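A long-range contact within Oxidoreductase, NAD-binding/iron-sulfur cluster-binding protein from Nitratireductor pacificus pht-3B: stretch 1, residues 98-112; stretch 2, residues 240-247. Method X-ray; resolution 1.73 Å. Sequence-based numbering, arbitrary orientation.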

ATOM      1  N   ALA A  98      28.541  -1.961   5.713  1.00 33.15           N
ATOM      2  CA  ALA A  98      27.731  -0.723   5.792  1.00 29.40           C
ATOM      3  C   ALA A  98      26.645  -0.721   6.823  1.00 27.83           C
ATOM      4  O   ALA A  98      25.883   0.243   6.870  1.00 31.23           O
ATOM      5  CB  ALA A  98      27.144  -0.393   4.411  1.00 30.78           C
ATOM      6  N   ILE A  99      26.535  -1.771   7.615  1.00 25.72           N
ATOM      7  CA  ILE A  99      25.514  -1.816   8.645  1.00 24.24           C
ATOM      8  C   ILE A  99      25.978  -0.958   9.837  1.00 29.19           C
ATOM      9  O   ILE A  99      27.098  -1.116  10.341  1.00 31.76           O
ATOM     10  CB  ILE A  99      25.252  -3.252   9.108  1.00 28.03           C
ATOM     11  CG1 ILE A  99      25.081  -4.186   7.902  1.00 30.87           C
ATOM     12  CG2 ILE A  99      24.036  -3.320  10.024  1.00 28.06           C
ATOM     13  CD1 ILE A  99      23.997  -3.718   6.924  1.00 29.76           C
ATOM     14  N   PRO A 100      25.134  -0.018  10.307  1.00 30.67           N
ATOM     15  CA  PRO A 100      25.475   0.744  11.534  1.00 26.44           C
ATOM     16  C   PRO A 100      25.709  -0.125  12.717  1.00 26.75           C
ATOM     17  O   PRO A 100      25.027  -1.147  12.884  1.00 23.93           O
ATOM     18  CB  PRO A 100      24.282   1.666  11.734  1.00 32.25           C
ATOM     19  CG  PRO A 100      23.690   1.784  10.345  1.00 28.52           C
ATOM     20  CD  PRO A 100      23.883   0.446   9.721  1.00 30.60           C
ATOM     21  N   ASP A 101      26.761   0.227  13.496  1.00 32.18           N
ATOM     22  CA  ASP A 101      27.179  -0.555  14.696  1.00 33.11           C
ATOM     23  C   ASP A 101      26.279  -0.242  15.892  1.00 30.99           C
ATOM     24  O   ASP A 101      25.935  -1.133  16.678  1.00 34.60           O
ATOM     25  CB  ASP A 101      28.687  -0.313  15.068  1.00 32.43           C
ATOM     26  N   ASP A 102      25.888   1.023  16.026  1.00 29.21           N
ATOM     27  CA  ASP A 102      25.155   1.511  17.230  1.00 27.91           C
ATOM     28  C   ASP A 102      23.846   0.820  17.500  1.00 28.92           C
ATOM     29  O   ASP A 102      22.932   0.933  16.684  1.00 25.28           O
ATOM     30  CB  ASP A 102      24.931   3.016  17.065  1.00 33.28           C
ATOM     31  CG  ASP A 102      24.300   3.645  18.299  1.00 35.95           C
ATOM     32  OD1 ASP A 102      24.011   2.908  19.278  1.00 41.42           O
ATOM     33  OD2 ASP A 102      24.051   4.845  18.267  1.00 43.53           O
ATOM     34  N   PRO A 103      23.711   0.078  18.619  1.00 28.40           N
ATOM     35  CA  PRO A 103      22.479  -0.690  18.823  1.00 27.51           C
ATOM     36  C   PRO A 103      21.240   0.138  18.987  1.00 29.33           C
ATOM     37  O   PRO A 103      20.159  -0.374  18.821  1.00 23.95           O
ATOM     38  CB  PRO A 103      22.750  -1.493  20.119  1.00 32.22           C
ATOM     39  CG  PRO A 103      24.251  -1.561  20.189  1.00 32.94           C
ATOM     40  CD  PRO A 103      24.697  -0.213  19.670  1.00 34.92           C
ATOM     41  N   ALA A 104      21.403   1.379  19.419  1.00 29.08           N
ATOM     42  CA  ALA A 104      20.295   2.327  19.538  1.00 30.46           C
ATOM     43  C   ALA A 104      19.817   2.744  18.155  1.00 28.16           C
ATOM     44  O   ALA A 104      18.631   2.722  17.918  1.00 26.29           O
ATOM     45  CB  ALA A 104      20.713   3.570  20.319  1.00 29.93           C
ATOM     46  N   ARG A 105      20.725   3.009  17.238  1.00 26.19           N
ATOM     47  CA  ARG A 105      20.338   3.268  15.909  1.00 25.99           C
ATOM     48  C   ARG A 105      19.690   2.050  15.255  1.00 27.04           C
ATOM     49  O   ARG A 105      18.703   2.160  14.475  1.00 21.24           O
ATOM     50  CB  ARG A 105      21.519   3.763  15.111  1.00 31.39           C
ATOM     51  CG  ARG A 105      21.045   4.336  13.792  1.00 37.17           C
ATOM     52  CD  ARG A 105      22.159   5.030  13.031  1.00 44.38           C
ATOM     53  NE  ARG A 105      21.741   5.266  11.626  1.00 43.72           N
ATOM     54  CZ  ARG A 105      22.590   5.517  10.634  1.00 50.01           C
ATOM     55  NH1 ARG A 105      23.914   5.573  10.889  1.00 47.73           N
ATOM     56  NH2 ARG A 105      22.122   5.725   9.383  1.00 56.19           N
ATOM     57  N   ARG A 106      20.233   0.877  15.530  1.00 22.34           N
ATOM     58  CA  ARG A 106      19.658  -0.328  14.972  1.00 22.37           C
ATOM     59  C   ARG A 106      18.262  -0.537  15.473  1.00 23.39           C
ATOM     60  O   ARG A 106      17.360  -1.003  14.728  1.00 22.74           O
ATOM     61  CB  ARG A 106      20.512  -1.563  15.312  1.00 24.32           C
ATOM     62  CG  ARG A 106      21.873  -1.562  14.626  1.00 23.16           C
ATOM     63  CD  ARG A 106      22.682  -2.705  15.240  1.00 27.80           C
ATOM     64  NE  ARG A 106      23.949  -2.991  14.547  1.00 24.85           N
ATOM     65  CZ  ARG A 106      24.673  -4.091  14.810  1.00 26.99           C
ATOM     66  NH1 ARG A 106      24.258  -4.972  15.737  1.00 25.86           N
ATOM     67  NH2 ARG A 106      25.779  -4.302  14.156  1.00 27.42           N
ATOM     68  N   ALA A 107      18.075  -0.282  16.737  1.00 22.96           N
ATOM     69  CA  ALA A 107      16.744  -0.468  17.368  1.00 22.48           C
ATOM     70  C   ALA A 107      15.707   0.485  16.787  1.00 22.72           C
ATOM     71  O   ALA A 107      14.612   0.068  16.430  1.00 21.52           O
ATOM     72  CB  ALA A 107      16.826  -0.239  18.837  1.00 23.03           C
ATOM     73  N   GLU A 108      16.064   1.735  16.654  1.00 21.10           N
ATOM     74  CA  GLU A 108      15.169   2.732  16.014  1.00 23.01           C
ATOM     75  C   GLU A 108      14.749   2.273  14.629  1.00 21.05           C
ATOM     76  O   GLU A 108      13.565   2.228  14.316  1.00 23.20           O
ATOM     77  CB  GLU A 108      15.852   4.098  15.925  1.00 21.67           C
ATOM     78  CG  GLU A 108      16.055   4.683  17.348  1.00 26.33           C
ATOM     79  CD  GLU A 108      17.035   5.842  17.412  1.00 33.41           C
ATOM     80  OE1 GLU A 108      17.595   6.258  16.335  1.00 36.64           O
ATOM     81  OE2 GLU A 108      17.217   6.347  18.558  1.00 38.44           O
ATOM     82  N   ASN A 109      15.714   1.905  13.818  1.00 22.32           N
ATOM     83  CA  ASN A 109      15.458   1.473  12.431  1.00 20.71           C
ATOM     84  C   ASN A 109      14.548   0.296  12.326  1.00 20.78           C
ATOM     85  O   ASN A 109      13.675   0.251  11.497  1.00 21.21           O
ATOM     86  CB  ASN A 109      16.755   1.241  11.713  1.00 22.72           C
ATOM     87  CG  ASN A 109      16.563   0.535  10.389  1.00 20.06           C
ATOM     88  OD1 ASN A 109      16.652  -0.684  10.330  1.00 17.56           O
ATOM     89  ND2 ASN A 109      16.343   1.321   9.325  1.00 18.00           N
ATOM     90  N   LEU A 110      14.742  -0.680  13.182  1.00 19.64           N
ATOM     91  CA  LEU A 110      13.961  -1.873  13.088  1.00 20.62           C
ATOM     92  C   LEU A 110      12.542  -1.654  13.638  1.00 22.69           C
ATOM     93  O   LEU A 110      11.577  -2.227  13.152  1.00 16.32           O
ATOM     94  CB  LEU A 110      14.671  -2.974  13.822  1.00 21.46           C
ATOM     95  CG  LEU A 110      14.337  -4.393  13.547  1.00 24.38           C
ATOM     96  CD1 LEU A 110      14.463  -4.732  12.077  1.00 20.59           C
ATOM     97  CD2 LEU A 110      15.230  -5.314  14.421  1.00 24.56           C
ATOM     98  N   LYS A 111      12.417  -0.836  14.686  1.00 19.09           N
ATOM     99  CA  LYS A 111      11.088  -0.430  15.163  1.00 20.32           C
ATOM    100  C   LYS A 111      10.322   0.392  14.140  1.00 15.27           C
ATOM    101  O   LYS A 111       9.187   0.155  13.909  1.00 16.30           O
ATOM    102  CB  LYS A 111      11.209   0.404  16.436  1.00 21.79           C
ATOM    103  CG  LYS A 111      11.539  -0.388  17.668  1.00 23.69           C
ATOM    104  CD  LYS A 111      11.701   0.627  18.830  1.00 29.96           C
ATOM    105  CE  LYS A 111      11.207   0.008  20.089  1.00 35.41           C
ATOM    106  NZ  LYS A 111      11.480   1.013  21.165  1.00 39.30           N
ATOM    107  N   ALA A 112      11.008   1.305  13.473  1.00 17.58           N
ATOM    108  CA  ALA A 112      10.414   2.085  12.395  1.00 15.38           C
ATOM    109  C   ALA A 112      10.004   1.198  11.213  1.00 18.32           C
ATOM    110  O   ALA A 112       8.966   1.441  10.572  1.00 16.77           O
ATOM    111  CB  ALA A 112      11.382   3.159  11.924  1.00 15.44           C
ATOM    112  N   GLY A 240      20.709 -12.389  16.512  1.00 25.59           N
ATOM    113  CA  GLY A 240      21.964 -12.021  17.144  1.00 29.57           C
ATOM    114  C   GLY A 240      22.417 -10.632  16.731  1.00 31.82           C
ATOM    115  O   GLY A 240      23.408 -10.127  17.258  1.00 32.33           O
ATOM    116  N   TYR A 241      21.686  -9.984  15.812  1.00 31.08           N
ATOM    117  CA  TYR A 241      21.824  -8.514  15.510  1.00 26.43           C
ATOM    118  C   TYR A 241      21.490  -7.775  16.839  1.00 27.41           C
ATOM    119  O   TYR A 241      20.334  -7.732  17.288  1.00 28.88           O
ATOM    120  CB  TYR A 241      20.795  -8.137  14.409  1.00 26.31           C
ATOM    121  CG  TYR A 241      20.747  -6.717  13.843  1.00 22.51           C
ATOM    122  CD1 TYR A 241      21.811  -6.179  13.229  1.00 20.41           C
ATOM    123  CD2 TYR A 241      19.554  -6.036  13.815  1.00 22.87           C
ATOM    124  CE1 TYR A 241      21.746  -4.957  12.600  1.00 21.09           C
ATOM    125  CE2 TYR A 241      19.430  -4.777  13.221  1.00 20.97           C
ATOM    126  CZ  TYR A 241      20.500  -4.239  12.583  1.00 22.34           C
ATOM    127  OH  TYR A 241      20.396  -2.983  11.965  1.00 21.61           O
ATOM    128  N   ALA A 242      22.503  -7.188  17.451  1.00 28.50           N
ATOM    129  CA  ALA A 242      22.336  -6.572  18.774  1.00 26.37           C
ATOM    130  C   ALA A 242      21.572  -5.288  18.663  1.00 23.39           C
ATOM    131  O   ALA A 242      21.844  -4.443  17.797  1.00 23.51           O
ATOM    132  CB  ALA A 242      23.675  -6.292  19.404  1.00 29.26           C
ATOM    133  N   LEU A 243      20.634  -5.150  19.579  1.00 24.62           N
ATOM    134  CA  LEU A 243      19.685  -4.046  19.607  1.00 25.82           C
ATOM    135  C   LEU A 243      19.590  -3.478  21.022  1.00 25.61           C
ATOM    136  O   LEU A 243      19.529  -4.234  21.977  1.00 29.36           O
ATOM    137  CB  LEU A 243      18.283  -4.557  19.192  1.00 28.09           C
ATOM    138  CG  LEU A 243      18.115  -5.204  17.843  1.00 25.87           C
ATOM    139  CD1 LEU A 243      16.815  -5.989  17.760  1.00 26.60           C
ATOM    140  CD2 LEU A 243      18.191  -4.127  16.773  1.00 27.11           C
ATOM    141  N   ALA A 244      19.383  -2.153  21.109  1.00 23.53           N
ATOM    142  CA  ALA A 244      19.001  -1.525  22.404  1.00 25.30           C
ATOM    143  C   ALA A 244      17.624  -1.997  22.888  1.00 29.48           C
ATOM    144  O   ALA A 244      16.633  -1.949  22.113  1.00 29.45           O
ATOM    145  CB  ALA A 244      19.056  -0.022  22.267  1.00 27.16           C
ATOM    146  N   ALA A 245      17.547  -2.532  24.110  1.00 26.84           N
ATOM    147  CA  ALA A 245      16.309  -3.056  24.654  1.00 26.33           C
ATOM    148  C   ALA A 245      15.371  -1.985  25.325  1.00 28.46           C
ATOM    149  O   ALA A 245      15.817  -0.886  25.650  1.00 29.94           O
ATOM    150  CB  ALA A 245      16.590  -4.159  25.655  1.00 26.87           C
ATOM    151  N   ASP A 246      14.099  -2.356  25.547  1.00 26.12           N
ATOM    152  CA  ASP A 246      13.102  -1.521  26.189  1.00 28.85           C
ATOM    153  C   ASP A 246      12.841  -2.032  27.569  1.00 25.56           C
ATOM    154  O   ASP A 246      13.426  -3.000  27.972  1.00 25.35           O
ATOM    155  CB  ASP A 246      11.802  -1.527  25.346  1.00 28.33           C
ATOM    156  CG  ASP A 246      11.997  -0.787  23.977  1.00 32.55           C
ATOM    157  OD1 ASP A 246      12.288   0.404  23.966  1.00 43.90           O
ATOM    158  OD2 ASP A 246      11.880  -1.389  22.870  1.00 32.51           O
ATOM    159  N   ARG A 247      11.963  -1.370  28.292  1.00 24.71           N
ATOM    160  CA  ARG A 247      11.644  -1.751  29.651  1.00 23.96           C
ATOM    161  C   ARG A 247      10.234  -2.168  29.779  1.00 22.76           C
ATOM    162  O   ARG A 247       9.365  -1.592  29.155  1.00 24.02           O
ATOM    163  CB  ARG A 247      11.985  -0.539  30.562  1.00 29.59           C
ATOM    164  CG  ARG A 247      13.428  -0.127  30.414  1.00 32.41           C
ATOM    165  CD  ARG A 247      13.813   1.228  30.960  1.00 37.09           C
ATOM    166  NE  ARG A 247      13.524   1.313  32.362  1.00 35.28           N
ATOM    167  CZ  ARG A 247      12.742   2.223  32.914  1.00 42.07           C
ATOM    168  NH1 ARG A 247      12.131   3.160  32.172  1.00 45.37           N
ATOM    169  NH2 ARG A 247      12.583   2.212  34.250  1.00 40.61           N
TER
HETATM  170  O   HOH W   1      17.916  -2.179  12.270  1.00 21.20           O
HETATM  171  O   HOH W   2      25.445  -7.559  16.358  1.00 31.88           O

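At the apolar centre, Leu243 and Leu110 meet: Leu243 CD1 lies 3.8 Å from Leu110 CD2. Around this pair, residues 240-247, an irregular segment without helix or strand, lie along the first turns of the helix that begins at Pro103, and the two stretches together bury 569 Å² of surface. The CA-to-CB bond of Leu243 runs sideways to the helix, but its m,t rotamer brings the methyl end in, so that CD2 also packs 3.8 Å from Arg106 CB and 3.8 Å from Ala107 N. A branched aliphatic side chain suits this place, since it touches successive turns of the helix at once and leaves no polar group unpaired in a buried site.

Tyr241 extends this centre and has the largest area covered of any residue here, 97 Å². With chi1 in the t well (-177°), its ring reaches back to the helix. Ile99 CG2, in the loop before the helix, lies near the ring plane 3.8 Å from Tyr241 CE1; Leu110 CD2 is likewise at the ring edge, 4.4 Å from Tyr241 CE2. One ring face receives the side chain of Arg106 in a CH-pi contact, with Arg106 CD 4.0 Å from the centroid of the Tyr241 ring and 29° off its normal. The phenol oxygen is not stranded by this burial: Tyr241 OH donates to water 1 at 2.6 Å, and the same water donates to Arg106 O and to Asn109 OD1, each at 2.8 Å, tying the ring to the helix backbone.

On the other flank of Leu243 the residues are small and the chains lie close. Ala107 CB and Ala244 CB are 4.1 Å apart, and Ala104 CA is 3.8 Å from Ala244 CB. Ala244 points toward the helix, and its single methyl fills the space beside these two alanines. Beside them runs a direct backbone bond: Ala244 N donates to Pro103 O at 3.0 Å with an angle of 166°. Pro103 O also accepts from Ala107 N at 2.9 Å, so one carbonyl serves both the first turn of the helix and the neighbouring segment. That turn is capped by Asp102, whose OD1 accepts from Ala104 N at 3.0 Å.

Toward the polar edge, Arg106 combines an aliphatic stem with a many-handed end. Its extended m,t,t chain carries the guanidinium past the Tyr241 ring, where Arg106 NH1 donates to Ala242 O at 3.2 Å and to water 2 at 2.9 Å; water 2 also accepts from Ala242 N at 3.2 Å. Arg106 NE donates to Pro100 O at 2.7 Å, bracing the side chain against its own stretch.

Farther along the helix, Lys111 forms the charged edge. Its CA-to-CB bond points sideways, but the long chain brings the ammonium to Asp246, itself reaching in from a sideways start. Lys111 NZ is 3.0 Å from both Asp246 OD1 and Asp246 OD2, a salt bridge in which both carboxylate oxygens accept.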